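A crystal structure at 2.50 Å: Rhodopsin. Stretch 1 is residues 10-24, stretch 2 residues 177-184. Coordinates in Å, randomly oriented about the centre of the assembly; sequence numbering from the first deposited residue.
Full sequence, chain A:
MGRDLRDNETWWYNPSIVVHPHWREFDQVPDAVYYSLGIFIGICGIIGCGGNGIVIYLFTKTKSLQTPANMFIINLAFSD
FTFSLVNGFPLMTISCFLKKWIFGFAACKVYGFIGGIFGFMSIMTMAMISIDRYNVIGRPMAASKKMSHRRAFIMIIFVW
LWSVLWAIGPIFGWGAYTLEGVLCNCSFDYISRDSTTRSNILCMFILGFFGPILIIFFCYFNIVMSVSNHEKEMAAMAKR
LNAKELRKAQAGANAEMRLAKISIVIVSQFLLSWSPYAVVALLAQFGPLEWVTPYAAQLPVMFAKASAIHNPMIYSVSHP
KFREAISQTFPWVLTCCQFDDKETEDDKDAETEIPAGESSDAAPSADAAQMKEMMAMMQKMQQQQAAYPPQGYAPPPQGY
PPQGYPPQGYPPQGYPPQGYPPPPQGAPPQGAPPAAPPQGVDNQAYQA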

# COMPACT_ATOMS: atom_id res chain seq x y z
N THR A 10 4.26 35.11 16.36
CA THR A 10 4.31 34.35 15.11
C THR A 10 3.04 33.51 14.98
O THR A 10 2.29 33.35 15.94
CB THR A 10 5.56 33.43 15.05
OG1 THR A 10 5.43 32.37 16.00
CG2 THR A 10 6.82 34.22 15.36
N TRP A 11 2.80 32.98 13.77
CA TRP A 11 1.63 32.16 13.48
C TRP A 11 1.96 30.68 13.45
O TRP A 11 1.07 29.84 13.42
CB TRP A 11 1.05 32.52 12.11
CG TRP A 11 1.98 32.21 10.97
CD1 TRP A 11 2.91 33.04 10.41
CD2 TRP A 11 2.15 30.94 10.32
NE1 TRP A 11 3.65 32.38 9.46
CE2 TRP A 11 3.21 31.09 9.38
CE3 TRP A 11 1.53 29.69 10.43
CZ2 TRP A 11 3.64 30.03 8.57
CZ3 TRP A 11 1.96 28.64 9.63
CH2 TRP A 11 3.01 28.83 8.71
N TRP A 12 3.25 30.36 13.44
CA TRP A 12 3.68 28.98 13.36
C TRP A 12 4.21 28.40 14.67
O TRP A 12 4.40 27.18 14.77
CB TRP A 12 4.79 28.86 12.30
CG TRP A 12 5.91 29.84 12.55
CD1 TRP A 12 6.01 31.11 12.05
CD2 TRP A 12 6.99 29.69 13.48
NE1 TRP A 12 7.09 31.76 12.61
CE2 TRP A 12 7.71 30.91 13.49
CE3 TRP A 12 7.42 28.64 14.30
CZ2 TRP A 12 8.83 31.11 14.30
CZ3 TRP A 12 8.54 28.85 15.11
CH2 TRP A 12 9.23 30.07 15.10
N TYR A 13 4.44 29.24 15.67
CA TYR A 13 5.00 28.76 16.93
C TYR A 13 4.28 27.63 17.63
O TYR A 13 3.10 27.72 17.95
CB TYR A 13 5.15 29.89 17.94
CG TYR A 13 5.84 29.42 19.21
CD1 TYR A 13 5.14 29.33 20.41
CD2 TYR A 13 7.18 29.05 19.20
CE1 TYR A 13 5.77 28.89 21.58
CE2 TYR A 13 7.81 28.61 20.35
CZ TYR A 13 7.10 28.53 21.54
OH TYR A 13 7.72 28.09 22.69
N ASN A 14 5.03 26.56 17.88
CA ASN A 14 4.48 25.43 18.58
C ASN A 14 5.25 25.24 19.88
O ASN A 14 6.46 25.04 19.88
CB ASN A 14 4.58 24.16 17.73
CG ASN A 14 3.73 23.04 18.27
OD1 ASN A 14 3.84 22.68 19.44
ND2 ASN A 14 2.88 22.49 17.42
N PRO A 15 4.55 25.31 21.01
CA PRO A 15 5.21 25.14 22.31
C PRO A 15 5.76 23.75 22.57
O PRO A 15 6.58 23.57 23.46
CB PRO A 15 4.11 25.53 23.29
CG PRO A 15 2.87 25.06 22.59
CD PRO A 15 3.11 25.56 21.19
N SER A 16 5.32 22.77 21.78
CA SER A 16 5.74 21.37 21.96
C SER A 16 6.82 20.92 21.00
O SER A 16 7.67 20.09 21.35
CB SER A 16 4.55 20.43 21.78
OG SER A 16 3.44 20.79 22.58
N ILE A 17 6.79 21.45 19.78
CA ILE A 17 7.71 21.05 18.73
C ILE A 17 8.42 22.26 18.12
O ILE A 17 7.79 23.28 17.84
CB ILE A 17 6.91 20.30 17.64
CG1 ILE A 17 6.14 19.14 18.30
CG2 ILE A 17 7.83 19.83 16.51
CD1 ILE A 17 5.04 18.55 17.46
N VAL A 18 9.73 22.16 17.93
CA VAL A 18 10.49 23.26 17.35
C VAL A 18 10.40 23.19 15.84
O VAL A 18 11.00 22.32 15.23
CB VAL A 18 11.99 23.22 17.73
CG1 VAL A 18 12.75 24.34 17.02
CG2 VAL A 18 12.16 23.34 19.24
N VAL A 19 9.64 24.10 15.24
CA VAL A 19 9.47 24.17 13.80
C VAL A 19 10.75 24.59 13.08
O VAL A 19 11.36 25.59 13.44
CB VAL A 19 8.39 25.19 13.43
CG1 VAL A 19 8.40 25.44 11.93
CG2 VAL A 19 7.03 24.69 13.91
N HIS A 20 11.16 23.83 12.08
CA HIS A 20 12.37 24.16 11.34
C HIS A 20 12.21 25.54 10.74
O HIS A 20 11.15 25.88 10.22
CB HIS A 20 12.61 23.17 10.21
CG HIS A 20 13.94 23.33 9.55
ND1 HIS A 20 14.25 24.41 8.76
CD2 HIS A 20 15.05 22.56 9.58
CE1 HIS A 20 15.49 24.30 8.33
NE2 HIS A 20 16.00 23.18 8.81
N PRO A 21 13.28 26.36 10.81
CA PRO A 21 13.30 27.72 10.28
C PRO A 21 12.69 27.83 8.89
O PRO A 21 12.01 28.81 8.57
CB PRO A 21 14.78 28.06 10.30
CG PRO A 21 15.26 27.33 11.49
CD PRO A 21 14.60 25.99 11.34
N HIS A 22 12.94 26.82 8.07
CA HIS A 22 12.42 26.82 6.71
C HIS A 22 10.93 27.03 6.60
O HIS A 22 10.47 27.77 5.73
CB HIS A 22 12.78 25.53 5.99
CG HIS A 22 12.09 25.40 4.67
ND1 HIS A 22 12.17 26.38 3.71
CD2 HIS A 22 11.27 24.45 4.18
CE1 HIS A 22 11.42 26.03 2.67
NE2 HIS A 22 10.87 24.86 2.93
N TRP A 23 10.16 26.39 7.47
CA TRP A 23 8.70 26.53 7.41
C TRP A 23 8.24 27.83 8.07
O TRP A 23 7.11 28.26 7.90
CB TRP A 23 8.01 25.34 8.10
CG TRP A 23 8.37 23.99 7.54
CD1 TRP A 23 9.04 22.99 8.18
CD2 TRP A 23 8.10 23.50 6.22
NE1 TRP A 23 9.19 21.91 7.36
CE2 TRP A 23 8.62 22.19 6.15
CE3 TRP A 23 7.45 24.03 5.10
CZ2 TRP A 23 8.53 21.41 4.99
CZ3 TRP A 23 7.36 23.26 3.95
CH2 TRP A 23 7.90 21.96 3.90
N ARG A 24 9.15 28.46 8.80
CA ARG A 24 8.85 29.68 9.52
C ARG A 24 8.87 30.95 8.69
O ARG A 24 8.30 31.96 9.09
CB ARG A 24 9.82 29.81 10.69
CG ARG A 24 9.65 28.68 11.68
CD ARG A 24 10.92 28.26 12.35
NE ARG A 24 11.52 29.30 13.18
CZ ARG A 24 12.34 29.06 14.20
NH1 ARG A 24 12.66 27.81 14.53
NH2 ARG A 24 12.87 30.07 14.89
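Stretch 2 177-184: YTLEGVLC

Stretch 2 packs against stretch 1 mainly through two leucines, Leu 179 and Leu 183, whose CA-to-CB bonds both point toward the other stretch. Val 19 meets both of them. Val 19 CG2 is 3.7 Å from Leu 179 CD1 and 3.8 Å from Leu 183 CD1.

Leu 179 also touches Ile 17, with Ile 17 CG2 3.6 Å from Leu 179 CD1. Leu 183 reaches further back along stretch 1. Leu 183 CD1 is 3.5 Å from Trp 12 CB and 4.3 Å from Trp 11 CZ3. The other methyl, Leu 183 CD2, lies 3.9 Å from Trp 23 CB. Leu 183 thus connects the two ends of stretch 1, which the loop between them brings together.

Trp 23 has the largest covered area of any residue in the contact. One face of its indole carries the backbone of Glu 180 and Gly 181. Glu 180 CA lies 4.0 Å from the centroid of the five-membered ring of Trp 23, and Gly 181 CA 3.8 Å from that of the six-membered ring of Trp 23. Both are CH-pi contacts. Gly 181 N comes within 3.5 Å of Trp 23 CZ2. The backbone of Gly 181 itself lies on the ring.

The backbone of stretch 2 starts as a strand at Tyr 177 and then turns. A type II' turn runs from Glu 180 to Leu 183, closed by a hydrogen bond from Leu 183 N to Glu 180 O at 2.6 Å. Gly 181 has a phi of 40°, a positive value that favours glycine. Stretch 1 is mostly loop, with a weakly bonded helix at about Pro 21 to Arg 24. His 20 caps it: His 22 N donates to His 20 ND1 at 2.8 Å.

The two stretches keep no single direction against each other. From Ile 17 to Trp 23 the nearest CA partners advance together, from Thr 178 through Leu 179 to Gly 181. Trp 12, earlier in stretch 1, instead lies nearest Leu 183, at 7.4 Å between CA atoms.

Polar atoms lie around this centre, but no hydrogen bond crosses between the stretches. Thr 178 OG1 is 3.6 Å from Ile 17 CG2 and accepts a weak bond from Leu 179 N at 2.5 Å. Asn 14 ND2 is 4.0 Å from Leu 179 CD1 and is hydrogen-bonded elsewhere in the structure. Asn 14 OD1 holds the local turn, accepting from Ser 16 N at 2.8 Å and Ile 17 N at 3.2 Å. Arg 24 NH1 donates to Val 19 O at 2.8 Å, a bond within stretch 1.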

# COMPACT_ATOMS: atom_id res chain seq x y z
N TYR A 177 11.40 13.04 13.33
CA TYR A 177 10.02 13.16 12.94
C TYR A 177 9.53 14.48 13.50
O TYR A 177 9.48 14.67 14.71
CB TYR A 177 9.21 11.99 13.51
CG TYR A 177 9.37 10.72 12.72
CD1 TYR A 177 8.97 10.67 11.38
CD2 TYR A 177 9.88 9.56 13.30
CE1 TYR A 177 9.07 9.50 10.64
CE2 TYR A 177 9.99 8.37 12.56
CZ TYR A 177 9.57 8.35 11.23
OH TYR A 177 9.61 7.20 10.48
N THR A 178 9.17 15.39 12.62
CA THR A 178 8.72 16.69 13.06
C THR A 178 7.63 17.21 12.14
O THR A 178 7.17 16.49 11.25
CB THR A 178 9.92 17.67 13.11
OG1 THR A 178 9.45 18.99 13.41
CG2 THR A 178 10.65 17.68 11.78
N LEU A 179 7.20 18.45 12.36
CA LEU A 179 6.16 19.05 11.53
C LEU A 179 6.68 19.42 10.12
O LEU A 179 7.88 19.60 9.91
CB LEU A 179 5.63 20.30 12.22
CG LEU A 179 5.18 20.10 13.68
CD1 LEU A 179 5.32 21.43 14.43
CD2 LEU A 179 3.75 19.56 13.74
N GLU A 180 5.76 19.52 9.17
CA GLU A 180 6.11 19.89 7.80
C GLU A 180 5.00 20.78 7.25
O GLU A 180 3.99 21.00 7.91
CB GLU A 180 6.28 18.64 6.92
CG GLU A 180 4.98 17.97 6.48
CD GLU A 180 5.24 16.77 5.59
OE1 GLU A 180 6.20 16.83 4.80
OE2 GLU A 180 4.48 15.77 5.67
N GLY A 181 5.22 21.30 6.04
CA GLY A 181 4.23 22.15 5.40
C GLY A 181 3.50 23.14 6.29
O GLY A 181 4.13 24.01 6.89
N VAL A 182 2.18 23.02 6.37
CA VAL A 182 1.39 23.94 7.18
C VAL A 182 1.48 23.63 8.67
O VAL A 182 0.78 24.24 9.48
CB VAL A 182 -0.07 23.95 6.74
CG1 VAL A 182 -0.18 24.49 5.33
CG2 VAL A 182 -0.63 22.55 6.81
N LEU A 183 2.31 22.65 9.01
CA LEU A 183 2.53 22.29 10.40
C LEU A 183 1.35 21.67 11.15
O LEU A 183 1.14 21.97 12.31
CB LEU A 183 2.99 23.54 11.15
CG LEU A 183 4.06 24.31 10.39
CD1 LEU A 183 4.47 25.56 11.17
CD2 LEU A 183 5.27 23.41 10.16
N CYS A 184 0.59 20.81 10.48
CA CYS A 184 -0.56 20.17 11.12
C CYS A 184 -0.52 18.66 10.98
O CYS A 184 -1.52 17.97 11.14
CB CYS A 184 -1.87 20.72 10.59
SG CYS A 184 -2.23 22.35 11.27